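Local structure of alanine racemase (Corynebacterium glutamicum, 2DY3) at residues Phe88-Ile101 / Ala108-Lys122. The protein is a two-chain, pyridoxal-5'-phosphate-binding protein of the alanine racemase family, with a TIM-barrel N-terminal domain and a beta-rich C-terminal domain. Sequence-based numbering, arbitrary orientation.
Sequences FRAAIDRNIDLAVI and ALIETDAEHIRVSIK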
loop_
_atom_site.group_PDB
_atom_site.type_symbol
_atom_site.label_atom_id
_atom_site.label_comp_id
_atom_site.label_asym_id
_atom_site.label_seq_id
_atom_site.Cartn_x
_atom_site.Cartn_y
_atom_site.Cartn_z
ATOM N N PHE B 88 -17.464 19.233 4.291
ATOM C CA PHE B 88 -18.367 18.251 4.874
ATOM C C PHE B 88 -19.796 18.493 4.400
ATOM O O PHE B 88 -20.614 17.577 4.388
ATOM C CB PHE B 88 -18.284 18.291 6.408
ATOM C CG PHE B 88 -18.696 19.601 7.011
ATOM C CD1 PHE B 88 -20.023 19.853 7.316
ATOM C CD2 PHE B 88 -17.754 20.579 7.286
ATOM C CE1 PHE B 88 -20.407 21.054 7.889
ATOM C CE2 PHE B 88 -18.132 21.786 7.857
ATOM C CZ PHE B 88 -19.461 22.018 8.158
ATOM N N ARG B 89 -20.082 19.730 3.999
ATOM C CA ARG B 89 -21.401 20.096 3.500
ATOM C C ARG B 89 -21.721 19.243 2.283
ATOM O O ARG B 89 -22.873 18.876 2.054
ATOM C CB ARG B 89 -21.443 21.586 3.116
ATOM C CG ARG B 89 -22.729 22.020 2.402
ATOM C CD ARG B 89 -23.969 21.677 3.218
ATOM N NE ARG B 89 -25.202 21.914 2.471
ATOM C CZ ARG B 89 -25.779 23.104 2.321
ATOM N NH1 ARG B 89 -25.243 24.186 2.873
ATOM N NH2 ARG B 89 -26.896 23.216 1.609
ATOM N N ALA B 90 -20.692 18.933 1.504
ATOM C CA ALA B 90 -20.851 18.108 0.311
ATOM C C ALA B 90 -21.367 16.728 0.704
ATOM O O ALA B 90 -22.117 16.102 -0.043
ATOM C CB ALA B 90 -19.519 17.977 -0.417
ATOM N N ALA B 91 -20.963 16.257 1.881
ATOM C CA ALA B 91 -21.394 14.950 2.360
ATOM C C ALA B 91 -22.847 15.041 2.813
ATOM O O ALA B 91 -23.673 14.184 2.474
ATOM C CB ALA B 91 -20.509 14.495 3.506
ATOM N N ILE B 92 -23.152 16.081 3.584
ATOM C CA ILE B 92 -24.510 16.299 4.059
ATOM C C ILE B 92 -25.469 16.287 2.869
ATOM O O ILE B 92 -26.532 15.669 2.927
ATOM C CB ILE B 92 -24.651 17.653 4.778
ATOM C CG1 ILE B 92 -23.776 17.678 6.033
ATOM C CG2 ILE B 92 -26.113 17.887 5.152
ATOM C CD1 ILE B 92 -23.774 19.015 6.760
ATOM N N ASP B 93 -25.081 16.971 1.795
ATOM C CA ASP B 93 -25.896 17.043 0.587
ATOM C C ASP B 93 -26.148 15.664 -0.023
ATOM O O ASP B 93 -27.124 15.469 -0.755
ATOM C CB ASP B 93 -25.226 17.923 -0.475
ATOM C CG ASP B 93 -25.097 19.371 -0.050
ATOM O OD1 ASP B 93 -25.931 19.839 0.752
ATOM O OD2 ASP B 93 -24.168 20.049 -0.540
ATOM N N ARG B 94 -25.260 14.718 0.272
ATOM C CA ARG B 94 -25.373 13.361 -0.253
ATOM C C ARG B 94 -25.982 12.397 0.771
ATOM O O ARG B 94 -25.821 11.177 0.669
ATOM C CB ARG B 94 -23.990 12.867 -0.691
ATOM C CG ARG B 94 -23.351 13.728 -1.776
ATOM C CD ARG B 94 -23.319 13.003 -3.106
ATOM N NE ARG B 94 -22.084 12.254 -3.277
ATOM C CZ ARG B 94 -21.922 11.252 -4.135
ATOM N NH1 ARG B 94 -22.923 10.857 -4.910
ATOM N NH2 ARG B 94 -20.743 10.660 -4.229
ATOM N N ASN B 95 -26.682 12.952 1.752
ATOM C CA ASN B 95 -27.325 12.157 2.794
ATOM C C ASN B 95 -26.340 11.257 3.532
ATOM O O ASN B 95 -26.614 10.087 3.789
ATOM C CB ASN B 95 -28.464 11.318 2.198
ATOM C CG ASN B 95 -29.234 10.540 3.256
ATOM O OD1 ASN B 95 -29.570 11.075 4.319
ATOM N ND2 ASN B 95 -29.525 9.276 2.965
ATOM N N ILE B 96 -25.186 11.816 3.865
ATOM C CA ILE B 96 -24.172 11.078 4.603
ATOM C C ILE B 96 -24.208 11.548 6.056
ATOM O O ILE B 96 -24.140 12.746 6.329
ATOM C CB ILE B 96 -22.755 11.336 4.023
ATOM C CG1 ILE B 96 -22.654 10.722 2.625
ATOM C CG2 ILE B 96 -21.692 10.749 4.954
ATOM C CD1 ILE B 96 -21.410 11.123 1.856
ATOM N N ASP B 97 -24.355 10.608 6.985
ATOM C CA ASP B 97 -24.373 10.955 8.398
ATOM C C ASP B 97 -22.950 11.301 8.829
ATOM O O ASP B 97 -21.995 10.639 8.426
ATOM C CB ASP B 97 -24.881 9.783 9.248
ATOM C CG ASP B 97 -26.349 9.473 9.014
ATOM O OD1 ASP B 97 -26.941 8.792 9.868
ATOM O OD2 ASP B 97 -26.909 9.899 7.983
ATOM N N LEU B 98 -22.814 12.339 9.647
ATOM C CA LEU B 98 -21.508 12.759 10.129
ATOM C C LEU B 98 -21.422 12.579 11.630
ATOM O O LEU B 98 -22.360 12.909 12.359
ATOM C CB LEU B 98 -21.260 14.234 9.798
ATOM C CG LEU B 98 -21.151 14.634 8.330
ATOM C CD1 LEU B 98 -21.017 16.145 8.227
ATOM C CD2 LEU B 98 -19.956 13.930 7.694
ATOM N N ALA B 99 -20.297 12.052 12.095
ATOM C CA ALA B 99 -20.096 11.868 13.525
ATOM C C ALA B 99 -19.628 13.182 14.148
ATOM O O ALA B 99 -18.839 13.916 13.547
ATOM C CB ALA B 99 -19.045 10.787 13.774
ATOM N N VAL B 100 -20.126 13.484 15.340
ATOM C CA VAL B 100 -19.692 14.673 16.055
ATOM C C VAL B 100 -18.536 14.147 16.907
ATOM O O VAL B 100 -18.765 13.418 17.870
ATOM C CB VAL B 100 -20.803 15.217 16.987
ATOM C CG1 VAL B 100 -20.361 16.540 17.605
ATOM C CG2 VAL B 100 -22.097 15.399 16.203
ATOM N N ILE B 101 -17.300 14.503 16.555
ATOM C CA ILE B 101 -16.150 13.998 17.297
ATOM C C ILE B 101 -15.467 14.994 18.237
ATOM O O ILE B 101 -14.584 14.620 19.005
ATOM C CB ILE B 101 -15.086 13.400 16.331
ATOM C CG1 ILE B 101 -14.352 14.513 15.591
ATOM C CG2 ILE B 101 -15.756 12.472 15.321
ATOM C CD1 ILE B 101 -13.205 14.009 14.737
ATOM N N ALA B 108 -19.501 23.549 13.861
ATOM C CA ALA B 108 -19.534 23.689 12.412
ATOM C C ALA B 108 -20.851 23.181 11.835
ATOM O O ALA B 108 -21.358 23.721 10.854
ATOM C CB ALA B 108 -18.359 22.934 11.784
ATOM N N LEU B 109 -21.404 22.140 12.448
ATOM C CA LEU B 109 -22.658 21.560 11.980
ATOM C C LEU B 109 -23.848 22.449 12.303
ATOM O O LEU B 109 -24.711 22.672 11.457
ATOM C CB LEU B 109 -22.856 20.174 12.601
ATOM C CG LEU B 109 -21.846 19.131 12.110
ATOM C CD1 LEU B 109 -21.913 17.887 12.969
ATOM C CD2 LEU B 109 -22.131 18.800 10.654
ATOM N N ILE B 110 -23.886 22.957 13.531
ATOM C CA ILE B 110 -24.972 23.828 13.966
ATOM C C ILE B 110 -24.993 25.111 13.149
ATOM O O ILE B 110 -26.060 25.666 12.868
ATOM C CB ILE B 110 -24.821 24.195 15.454
ATOM C CG1 ILE B 110 -25.068 22.959 16.324
ATOM C CG2 ILE B 110 -25.795 25.297 15.823
ATOM C CD1 ILE B 110 -24.730 23.174 17.786
ATOM N N GLU B 111 -23.815 25.579 12.757
ATOM C CA GLU B 111 -23.730 26.805 11.984
ATOM C C GLU B 111 -23.880 26.568 10.486
ATOM O O GLU B 111 -23.715 27.493 9.688
ATOM C CB GLU B 111 -22.415 27.525 12.291
ATOM C CG GLU B 111 -22.335 28.029 13.731
ATOM C CD GLU B 111 -20.978 28.613 14.079
ATOM O OE1 GLU B 111 -20.821 29.116 15.212
ATOM O OE2 GLU B 111 -20.069 28.562 13.226
ATOM N N THR B 112 -24.200 25.333 10.107
ATOM C CA THR B 112 -24.394 24.990 8.699
ATOM C C THR B 112 -25.865 25.132 8.329
ATOM O O THR B 112 -26.736 24.546 8.984
ATOM C CB THR B 112 -23.990 23.535 8.393
ATOM O OG1 THR B 112 -22.571 23.389 8.507
ATOM C CG2 THR B 112 -24.432 23.159 6.981
ATOM N N ASP B 113 -26.140 25.892 7.272
ATOM C CA ASP B 113 -27.519 26.099 6.840
ATOM C C ASP B 113 -27.963 25.065 5.817
ATOM O O ASP B 113 -27.909 25.298 4.608
ATOM C CB ASP B 113 -27.699 27.509 6.265
ATOM C CG ASP B 113 -29.137 27.791 5.844
ATOM O OD1 ASP B 113 -29.997 26.891 5.987
ATOM O OD2 ASP B 113 -29.409 28.914 5.373
ATOM N N ALA B 114 -28.396 23.918 6.326
ATOM C CA ALA B 114 -28.892 22.819 5.514
ATOM C C ALA B 114 -30.198 22.393 6.169
ATOM O O ALA B 114 -30.345 22.497 7.384
ATOM C CB ALA B 114 -27.898 21.666 5.516
ATOM N N GLU B 115 -31.139 21.916 5.361
ATOM C CA GLU B 115 -32.452 21.500 5.847
ATOM C C GLU B 115 -32.467 20.530 7.024
ATOM O O GLU B 115 -32.962 20.867 8.102
ATOM C CB GLU B 115 -33.267 20.915 4.686
ATOM C CG GLU B 115 -32.486 19.931 3.822
ATOM C CD GLU B 115 -33.279 19.423 2.630
ATOM O OE1 GLU B 115 -34.275 18.697 2.839
ATOM O OE2 GLU B 115 -32.905 19.754 1.483
ATOM N N HIS B 116 -31.934 19.328 6.825
ATOM C CA HIS B 116 -31.933 18.323 7.890
ATOM C C HIS B 116 -30.629 17.528 7.926
ATOM O O HIS B 116 -30.396 16.660 7.089
ATOM C CB HIS B 116 -33.128 17.390 7.693
ATOM C CG HIS B 116 -33.140 16.213 8.613
ATOM N ND1 HIS B 116 -32.288 15.142 8.461
ATOM C CD2 HIS B 116 -33.913 15.930 9.688
ATOM C CE1 HIS B 116 -32.536 14.249 9.401
ATOM N NE2 HIS B 116 -33.517 14.702 10.159
ATOM N N ILE B 117 -29.793 17.822 8.916
ATOM C CA ILE B 117 -28.492 17.176 9.057
ATOM C C ILE B 117 -28.470 16.009 10.050
ATOM O O ILE B 117 -28.685 16.200 11.245
ATOM C CB ILE B 117 -27.431 18.218 9.490
ATOM C CG1 ILE B 117 -27.403 19.370 8.484
ATOM C CG2 ILE B 117 -26.061 17.567 9.594
ATOM C CD1 ILE B 117 -26.651 20.590 8.971
ATOM N N ARG B 118 -28.207 14.804 9.544
ATOM C CA ARG B 118 -28.137 13.614 10.391
ATOM C C ARG B 118 -26.733 13.487 10.983
ATOM O O ARG B 118 -25.737 13.464 10.254
ATOM C CB ARG B 118 -28.468 12.348 9.583
ATOM C CG ARG B 118 -29.973 12.095 9.375
ATOM C CD ARG B 118 -30.236 11.014 8.327
ATOM N NE ARG B 118 -29.656 9.721 8.692
ATOM C CZ ARG B 118 -30.190 8.874 9.567
ATOM N NH1 ARG B 118 -31.333 9.169 10.175
ATOM N NH2 ARG B 118 -29.573 7.735 9.844
ATOM N N VAL B 119 -26.659 13.414 12.307
ATOM C CA VAL B 119 -25.381 13.277 12.983
ATOM C C VAL B 119 -25.420 12.167 14.030
ATOM O O VAL B 119 -26.485 11.781 14.521
ATOM C CB VAL B 119 -24.961 14.594 13.701
ATOM C CG1 VAL B 119 -24.873 15.737 12.712
ATOM C CG2 VAL B 119 -25.946 14.920 14.807
ATOM N N SER B 120 -24.244 11.647 14.355
ATOM C CA SER B 120 -24.118 10.616 15.372
ATOM C C SER B 120 -22.991 11.101 16.268
ATOM O O SER B 120 -21.908 11.427 15.784
ATOM C CB SER B 120 -23.769 9.270 14.736
ATOM O OG SER B 120 -23.605 8.280 15.737
ATOM N N ILE B 121 -23.241 11.176 17.567
ATOM C CA ILE B 121 -22.216 11.663 18.475
ATOM C C ILE B 121 -21.190 10.597 18.825
ATOM O O ILE B 121 -21.532 9.563 19.395
ATOM C CB ILE B 121 -22.821 12.190 19.797
ATOM C CG1 ILE B 121 -23.981 13.149 19.512
ATOM C CG2 ILE B 121 -21.756 12.934 20.580
ATOM C CD1 ILE B 121 -24.721 13.588 20.766
ATOM N N LYS B 122 -19.934 10.848 18.462
ATOM C CA LYS B 122 -18.867 9.916 18.785
ATOM C C LYS B 122 -18.459 10.245 20.215
ATOM O O LYS B 122 -18.073 11.379 20.517
ATOM C CB LYS B 122 -17.670 10.094 17.848
ATOM C CG LYS B 122 -16.484 9.219 18.231
ATOM C CD LYS B 122 -15.383 9.268 17.177
ATOM C CE LYS B 122 -14.121 8.583 17.677
ATOM N NZ LYS B 122 -14.350 7.159 17.976
HETATM O O HOH W 1 -28.984 16.058 4.584
HETATM O O HOH W 2 -24.977 14.569 7.809
#
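Strands 97-100 and 117-122 run parallel, their axes 4.2 Å apart at closest and turned by 29°, with Leu98 paired to Val119, Ala99 to Ser120 and Val100 to Ile121. Helix 103-110 links them in a beta-alpha-beta crossover of the TIM-barrel domain. Four backbone bonds zip the pair: Leu98 N to Arg118 O, Ser120 N to Leu98 O, Val100 N to Ser120 O and Lys122 N to Val100 O. Beyond its N-terminal end a water donates to Ile92 O and His116 O.

Leu109 reaches from the crossover helix onto the sheet face that carries Leu98, Val100, Val119 and Ile121. Its CD2 meets Leu98 CD1 at 3.8 Å, and its CD1 meets Val100 CG2. The same CD2 touches Phe88 CE1, which ties helix 88-92 to the crossover helix. Thr112 OG1 lies at the edge of the Phe88 ring and donates to Ala108 O at 2.7 Å. Ile92 CG2 packs on Ile117 CG1 at 3.9 Å. Ala114 CB sits over one face of the Arg89 guanidinium, whose NE is held by Asp93 OD1 at 2.8 Å. At the far end, Lys122 CD packs on Ile101 CG2, and the nearest atom of the Lys122 side chain is about 5 Å from pyridoxal-5'-phosphate.

Asp97 and Arg118 form a salt bridge, and Glu76 is a second partner of Arg118. A bend at chi3 (60°) turns the guanidinium back toward the carboxylate, the two planes 53° apart. Arg118 NE meets Asp97 OD2 on its syn side, somewhat out of the carboxylate plane, at 2.8 Å, while Arg118 NH2 makes a weak, bent bond to Asp97 OD1.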